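Local atomic coordinates of type IV pilus assembly protein PilF (Thermus thermophilus HB8, PDB entry 5OIU), a protein that probably hydrolyses ATP as a hexameric AAA+ motor to power the assembly of type IV pili. Residues C[63-68]-C[73-78]; C[199-204]-C[226-231]; C[331-336]-C[353-358]. One frame throughout, in Å; residues are numbered along the deposited sequence.

Contact 1 of 3, residues C[63-68]-C[73-78]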
# COMPACT_ATOMS: atom_id res chain seq x y z
N VAL C 63 19.46 12.45 -37.47
CA VAL C 63 19.16 13.87 -37.59
C VAL C 63 17.77 14.17 -37.06
O VAL C 63 17.55 15.12 -36.30
CB VAL C 63 19.30 14.34 -39.05
CG1 VAL C 63 18.93 15.79 -39.16
CG2 VAL C 63 20.71 14.11 -39.54
N VAL C 64 16.81 13.33 -37.45
CA VAL C 64 15.43 13.53 -37.06
C VAL C 64 15.25 13.31 -35.56
O VAL C 64 14.51 14.04 -34.89
CB VAL C 64 14.56 12.59 -37.91
CG1 VAL C 64 13.20 12.49 -37.37
CG2 VAL C 64 14.53 13.09 -39.33
N LYS C 65 15.97 12.33 -35.00
CA LYS C 65 15.88 12.06 -33.56
C LYS C 65 16.46 13.21 -32.76
O LYS C 65 15.86 13.66 -31.78
CB LYS C 65 16.59 10.76 -33.20
CG LYS C 65 15.69 9.56 -33.13
CD LYS C 65 16.43 8.37 -32.61
CE LYS C 65 15.67 7.09 -32.89
NZ LYS C 65 16.22 5.98 -32.08
N ILE C 66 17.64 13.70 -33.16
CA ILE C 66 18.25 14.81 -32.44
C ILE C 66 17.36 16.04 -32.52
O ILE C 66 17.23 16.79 -31.54
CB ILE C 66 19.66 15.11 -32.97
CG1 ILE C 66 20.66 14.11 -32.40
CG2 ILE C 66 20.11 16.50 -32.56
CD1 ILE C 66 21.87 13.96 -33.25
N MET C 67 16.73 16.27 -33.67
CA MET C 67 15.82 17.40 -33.82
C MET C 67 14.66 17.32 -32.83
O MET C 67 14.17 18.35 -32.36
CB MET C 67 15.27 17.46 -35.24
CG MET C 67 16.13 18.22 -36.23
SD MET C 67 15.65 17.93 -37.94
CE MET C 67 14.18 18.94 -38.02
N GLY C 68 14.21 16.11 -32.51
CA GLY C 68 13.11 15.97 -31.59
C GLY C 68 13.52 15.67 -30.18
O GLY C 68 12.64 15.42 -29.34
N ALA C 73 20.30 6.04 -29.15
CA ALA C 73 20.75 4.69 -28.82
C ALA C 73 19.60 3.69 -28.76
O ALA C 73 19.80 2.51 -29.06
CB ALA C 73 21.50 4.71 -27.48
N GLU C 74 18.40 4.15 -28.39
CA GLU C 74 17.22 3.29 -28.30
C GLU C 74 16.59 3.12 -29.68
O GLU C 74 16.07 4.07 -30.27
CB GLU C 74 16.20 3.88 -27.33
CG GLU C 74 14.88 3.14 -27.32
CD GLU C 74 15.03 1.72 -26.79
OE1 GLU C 74 15.18 1.56 -25.57
OE2 GLU C 74 15.02 0.76 -27.61
N LYS C 75 16.64 1.90 -30.21
CA LYS C 75 16.03 1.62 -31.49
C LYS C 75 14.95 0.56 -31.40
O LYS C 75 14.29 0.27 -32.41
CB LYS C 75 17.10 1.19 -32.51
CG LYS C 75 18.14 2.26 -32.77
CD LYS C 75 19.12 1.83 -33.86
CE LYS C 75 19.88 3.03 -34.44
NZ LYS C 75 20.52 3.89 -33.38
N ARG C 76 14.72 -0.02 -30.23
CA ARG C 76 13.77 -1.12 -30.11
C ARG C 76 12.42 -0.67 -29.58
O ARG C 76 11.45 -1.44 -29.69
CB ARG C 76 14.36 -2.21 -29.21
CG ARG C 76 15.63 -2.83 -29.79
CD ARG C 76 16.20 -3.90 -28.86
NE ARG C 76 16.37 -3.36 -27.52
CZ ARG C 76 16.29 -4.07 -26.40
NH1 ARG C 76 16.04 -5.38 -26.44
NH2 ARG C 76 16.44 -3.46 -25.22
N LEU C 77 12.31 0.55 -29.06
CA LEU C 77 11.04 1.08 -28.59
C LEU C 77 10.65 2.32 -29.38
O LEU C 77 11.51 3.00 -29.94
CB LEU C 77 11.12 1.43 -27.10
CG LEU C 77 11.19 0.27 -26.10
CD1 LEU C 77 11.39 0.83 -24.68
CD2 LEU C 77 9.96 -0.63 -26.19
N PRO C 78 9.35 2.64 -29.46
CA PRO C 78 8.94 3.87 -30.15
C PRO C 78 9.00 5.09 -29.24
O PRO C 78 8.67 5.01 -28.06
CB PRO C 78 7.50 3.57 -30.57
CG PRO C 78 7.00 2.64 -29.51
CD PRO C 78 8.20 1.83 -29.03
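Lys65, near the end of helix 57-67, extends toward the loop that follows and approaches Glu74 at the main chain, not at the carboxylate. Lys65 NZ comes to 2.6 Å from Glu74 O, while Lys65 NZ and Glu74 OE2 remain 7.0 Å apart. The lysine needs its whole length, because the closest alpha carbons of the two segments, Lys65 CA and Ala73 CA, are 10.0 Å apart; beyond CG the chain is fully extended. The same ammonium is hydrogen-bonded to Asn71 O and forms a salt bridge with Glu105, so a loop carbonyl and a strand carboxylate both hold it, with Glu74 O close by. Such company would probably favour its charged form.

The Glu74 carboxylate turns back on its own loop. Its OE2 receives Arg76 N through the anti lone pair at 2.8 Å, and Leu77 N adds a weak bond. Further out, Leu77 packs on Ala196 of a neighbouring subunit. This is a helix-loop-strand connection in which a lysine of the helix points its ammonium into the connecting loop, where Asn71 O accepts from it; the chain then enters strand 79-87, outermost within the chain in the six-stranded antiparallel sheet.

Contact 2 of 3, residues C[199-204]-C[226-231]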
# COMPACT_ATOMS: atom_id res chain seq x y z
N THR C 199 18.10 23.30 -14.41
CA THR C 199 16.95 22.41 -14.38
C THR C 199 15.69 23.16 -13.96
O THR C 199 15.73 24.30 -13.49
CB THR C 199 17.18 21.27 -13.41
OG1 THR C 199 17.58 21.82 -12.14
CG2 THR C 199 18.26 20.32 -13.94
N PHE C 200 14.56 22.48 -14.13
CA PHE C 200 13.32 22.96 -13.55
C PHE C 200 13.51 23.28 -12.08
O PHE C 200 13.27 24.41 -11.63
CB PHE C 200 12.21 21.92 -13.74
CG PHE C 200 11.46 22.06 -15.05
CD1 PHE C 200 10.59 23.11 -15.26
CD2 PHE C 200 11.63 21.14 -16.06
CE1 PHE C 200 9.91 23.24 -16.44
CE2 PHE C 200 10.94 21.25 -17.25
CZ PHE C 200 10.08 22.31 -17.44
N ALA C 201 14.00 22.30 -11.31
CA ALA C 201 14.10 22.48 -9.87
C ALA C 201 15.03 23.62 -9.52
O ALA C 201 14.71 24.43 -8.65
CB ALA C 201 14.57 21.19 -9.20
N ARG C 202 16.19 23.69 -10.17
CA ARG C 202 17.16 24.72 -9.82
C ARG C 202 16.62 26.11 -10.13
O ARG C 202 16.78 27.04 -9.33
CB ARG C 202 18.47 24.47 -10.55
CG ARG C 202 19.47 25.62 -10.44
CD ARG C 202 20.11 25.66 -9.06
NE ARG C 202 21.18 26.66 -8.99
CZ ARG C 202 22.35 26.55 -9.61
NH1 ARG C 202 22.63 25.48 -10.36
NH2 ARG C 202 23.25 27.52 -9.49
N ALA C 203 15.95 26.28 -11.28
CA ALA C 203 15.29 27.55 -11.59
C ALA C 203 14.17 27.85 -10.59
O ALA C 203 14.06 28.97 -10.08
CB ALA C 203 14.75 27.53 -13.01
N LEU C 204 13.32 26.86 -10.31
CA LEU C 204 12.15 27.11 -9.48
C LEU C 204 12.55 27.54 -8.07
O LEU C 204 11.91 28.41 -7.46
CB LEU C 204 11.27 25.85 -9.44
CG LEU C 204 9.82 25.91 -8.95
CD1 LEU C 204 9.14 27.13 -9.52
CD2 LEU C 204 9.05 24.63 -9.29
N ALA C 226 7.94 18.93 -8.23
CA ALA C 226 6.61 18.84 -7.65
C ALA C 226 6.60 19.35 -6.22
O ALA C 226 5.64 20.01 -5.79
CB ALA C 226 6.09 17.40 -7.71
N LYS C 227 7.65 19.07 -5.46
CA LYS C 227 7.64 19.49 -4.07
C LYS C 227 7.85 21.00 -3.96
O LYS C 227 7.12 21.67 -3.21
CB LYS C 227 8.68 18.71 -3.26
CG LYS C 227 8.08 17.63 -2.32
CD LYS C 227 7.42 18.25 -1.04
CE LYS C 227 6.53 17.25 -0.23
NZ LYS C 227 5.31 17.90 0.35
N ILE C 228 8.78 21.56 -4.73
CA ILE C 228 8.97 23.02 -4.70
C ILE C 228 7.73 23.74 -5.22
O ILE C 228 7.31 24.77 -4.67
CB ILE C 228 10.23 23.43 -5.48
CG1 ILE C 228 11.48 22.85 -4.83
CG2 ILE C 228 10.33 24.93 -5.57
CD1 ILE C 228 12.67 22.89 -5.70
N ALA C 229 7.10 23.22 -6.27
CA ALA C 229 5.91 23.88 -6.78
C ALA C 229 4.78 23.84 -5.75
O ALA C 229 4.08 24.84 -5.58
CB ALA C 229 5.47 23.23 -8.10
N THR C 230 4.61 22.72 -5.05
CA THR C 230 3.59 22.67 -4.00
C THR C 230 3.94 23.60 -2.85
O THR C 230 3.07 24.28 -2.31
CB THR C 230 3.41 21.24 -3.48
OG1 THR C 230 3.18 20.35 -4.57
CG2 THR C 230 2.22 21.16 -2.54
N GLU C 231 5.22 23.65 -2.48
CA GLU C 231 5.66 24.52 -1.39
C GLU C 231 5.39 25.98 -1.73
O GLU C 231 4.90 26.74 -0.89
CB GLU C 231 7.15 24.28 -1.11
CG GLU C 231 7.88 25.37 -0.32
CD GLU C 231 9.39 25.08 -0.18
OE1 GLU C 231 9.85 24.04 -0.71
OE2 GLU C 231 10.10 25.90 0.46
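Leu204 and Ile228 form the centre of this apolar seam, their side chains running alongside and pointing opposite ways. Leu204 has CG anti to its own backbone nitrogen (chi1 -165°), a setting that carries the branch point across to the other helix. The closest meeting is Leu204 CG with Ile228 CG2, at 3.6 Å. From there Leu204 CD2 continues over the second helix, coming to 4.0 Å from Ala229 CB, and so lodges against both Ile228 and Ala229.

Ile228 divides its two branches between two partners. With chi1 at -64°, CG1 sits beside the backbone nitrogen and CG2 beside the carbonyl carbon; the methyl CG2 is thereby given to Leu204, and the longer arm ends in Ile228 CD1, 4.3 Å from Ala201 CB. The small alanines thus take up the ends of the larger side chains.

Each helix also settles a polar group of its own. Thr199 is the N-cap of the first, its OG1 accepting from Arg202 N at 3.1 Å. In the second, Thr230 OG1 donates to Ala226 O at 2.8 Å, from the face of the carbonyl plane opposite the one used by Thr230 N.

The short axes come within 9.8 Å and run nearly alongside, 26° apart. Beneath them lies the mixed sheet: Phe200 and Ala203 rest on Ile176 of strand 173-177, and Leu204 on Ile215 and Val217 of strand 214-217. Helix 223-235 joins that last strand to its parallel neighbour 238-243, a beta-alpha-beta crossover of the P-loop NTPase core.

Contact 3 of 3, residues C[331-336]-C[353-358]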
# COMPACT_ATOMS: atom_id res chain seq x y z
N ILE C 331 -12.33 20.06 -25.26
CA ILE C 331 -13.31 19.55 -24.31
C ILE C 331 -12.63 19.43 -22.94
O ILE C 331 -11.43 19.17 -22.83
CB ILE C 331 -13.89 18.19 -24.78
CG1 ILE C 331 -12.88 17.05 -24.62
CG2 ILE C 331 -14.31 18.26 -26.24
CD1 ILE C 331 -13.37 15.78 -25.28
N HIS C 332 -13.42 19.64 -21.88
CA HIS C 332 -12.83 19.93 -20.59
C HIS C 332 -13.40 19.08 -19.47
O HIS C 332 -14.57 18.69 -19.47
CB HIS C 332 -13.03 21.38 -20.24
CG HIS C 332 -12.46 22.33 -21.25
ND1 HIS C 332 -13.25 23.08 -22.10
CD2 HIS C 332 -11.18 22.67 -21.52
CE1 HIS C 332 -12.48 23.83 -22.86
NE2 HIS C 332 -11.22 23.61 -22.53
N GLU C 333 -12.54 18.83 -18.49
CA GLU C 333 -12.93 18.25 -17.21
C GLU C 333 -12.27 19.09 -16.11
O GLU C 333 -11.04 19.15 -16.04
CB GLU C 333 -12.46 16.80 -17.14
CG GLU C 333 -13.11 16.00 -16.07
CD GLU C 333 -12.73 14.55 -16.19
OE1 GLU C 333 -11.60 14.21 -15.77
OE2 GLU C 333 -13.55 13.78 -16.74
N LEU C 334 -13.09 19.74 -15.28
CA LEU C 334 -12.60 20.72 -14.30
C LEU C 334 -12.94 20.27 -12.88
O LEU C 334 -14.08 20.42 -12.42
CB LEU C 334 -13.14 22.13 -14.55
CG LEU C 334 -12.76 23.19 -13.50
CD1 LEU C 334 -11.26 23.33 -13.29
CD2 LEU C 334 -13.37 24.57 -13.82
N LEU C 335 -11.93 19.75 -12.19
CA LEU C 335 -12.03 19.32 -10.81
C LEU C 335 -11.67 20.50 -9.92
O LEU C 335 -10.50 20.87 -9.81
CB LEU C 335 -11.11 18.13 -10.55
CG LEU C 335 -11.28 17.34 -9.25
CD1 LEU C 335 -10.62 15.99 -9.38
CD2 LEU C 335 -10.69 18.07 -8.06
N VAL C 336 -12.70 21.10 -9.29
CA VAL C 336 -12.52 22.20 -8.34
C VAL C 336 -12.52 21.61 -6.93
O VAL C 336 -13.47 20.92 -6.53
CB VAL C 336 -13.62 23.26 -8.50
CG1 VAL C 336 -13.39 24.42 -7.54
CG2 VAL C 336 -13.67 23.77 -9.92
N GLU C 353 -12.16 7.22 -6.64
CA GLU C 353 -13.07 7.69 -5.60
C GLU C 353 -13.19 9.21 -5.63
O GLU C 353 -14.30 9.76 -5.64
CB GLU C 353 -12.61 7.19 -4.23
CG GLU C 353 -12.45 5.68 -4.24
CD GLU C 353 -12.05 5.09 -2.91
OE1 GLU C 353 -10.84 5.11 -2.57
OE2 GLU C 353 -12.96 4.58 -2.22
N ILE C 354 -12.05 9.90 -5.67
CA ILE C 354 -12.07 11.35 -5.83
C ILE C 354 -12.94 11.73 -7.01
O ILE C 354 -13.76 12.66 -6.93
CB ILE C 354 -10.65 11.90 -5.97
CG1 ILE C 354 -9.85 11.66 -4.69
CG2 ILE C 354 -10.70 13.37 -6.34
CD1 ILE C 354 -8.37 11.80 -4.87
N LYS C 355 -12.80 10.99 -8.11
CA LYS C 355 -13.55 11.29 -9.33
C LYS C 355 -15.05 11.19 -9.10
O LYS C 355 -15.81 12.03 -9.58
CB LYS C 355 -13.12 10.36 -10.47
CG LYS C 355 -13.44 10.92 -11.88
CD LYS C 355 -13.73 9.82 -12.88
CE LYS C 355 -13.52 10.28 -14.33
NZ LYS C 355 -12.33 9.61 -14.97
N GLU C 356 -15.50 10.16 -8.37
CA GLU C 356 -16.94 10.06 -8.12
C GLU C 356 -17.40 11.10 -7.10
O GLU C 356 -18.52 11.63 -7.22
CB GLU C 356 -17.29 8.64 -7.68
CG GLU C 356 -17.29 7.62 -8.87
CD GLU C 356 -17.86 8.18 -10.20
OE1 GLU C 356 -19.07 8.57 -10.21
OE2 GLU C 356 -17.11 8.23 -11.23
N ILE C 357 -16.56 11.43 -6.11
CA ILE C 357 -16.89 12.56 -5.23
C ILE C 357 -17.02 13.85 -6.03
O ILE C 357 -18.00 14.58 -5.90
CB ILE C 357 -15.85 12.72 -4.10
CG1 ILE C 357 -15.93 11.58 -3.09
CG2 ILE C 357 -16.07 14.06 -3.42
CD1 ILE C 357 -14.58 11.23 -2.48
N ALA C 358 -16.01 14.14 -6.87
CA ALA C 358 -16.06 15.39 -7.64
C ALA C 358 -17.23 15.40 -8.59
O ALA C 358 -17.80 16.46 -8.87
CB ALA C 358 -14.75 15.59 -8.42
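Glu333 presents its carboxylate to Lys355 obliquely, so that the methylene Lys355 CE, 4.2 Å from Glu333 OE2, lies beyond the oxygen end and well out of the carboxylate plane. The two charged ends do not pair directly: Lys355 NZ stays 4.7 Å from Glu333 OE2 and makes its salt bridge with Asp247. The two carboxylate oxygens have different partners, OE2 accepting from Leu366 N and OE1 weakly from Ala248 N. On the same strand, the imidazole of His332 stacks with Phe126.

Beside this polar edge the contact is apolar. A chi1 of -167° swings the branch of Leu335 toward the helix, bringing Leu335 CG to 4.0 Å from Ala358 CB. One methyl, Leu335 CD1, goes on to Ile354 CG2, also at 4.0 Å, and the leucine side chain lies transverse to that of the isoleucine. Ile354 and Ala358, one helical turn apart, therefore receive the same leucine.

The backbones are just as transverse: strand 331-336 and helix 353-358 run at 89°, with axes 9.6 Å apart. Within the chain the strand is an outer one of the mixed sheet, hydrogen-bonded through its backbone to strand 269-281. Helix 248-257 closes the contact from another side, with Ala248 and Ala249 against Leu335 and Ile252 against Ile354.

A buried carboxylate thus sits at the border of an apolar patch. Asp247, close to Glu333 OE1, would tend to make the glutamate harder to ionise, whereas the nearby Lys355 and the backbone N-H donors would tend to offset this. One sound and one weak main-chain donor hold the carboxylate, while the lysine pairs with Asp247 and lies near Glu333 without bonding to it.

In the fold
Contacts 2 and 3 belong to the same mixed P-loop sheet, their centres about 26 Å apart, whereas contact 1 lies beside the separate antiparallel sheet, its centre about 29 Å from that of contact 2 and about 36 Å from that of contact 3, on the opposite side of the chain's centre from the latter. None touches another within the chain. The hexamer brings two of them together: Pro78 of contact 1 packs on Ala206 of a neighbouring subunit, and Arg202 of contact 2 on Leu77 of another. The Glu333 side chain of contact 3 is about 14 Å from a bound ATP; Arg328 and Ala330 of strand 328-336 and Arg82 of strand 79-87 are among the residues of the ATP pocket.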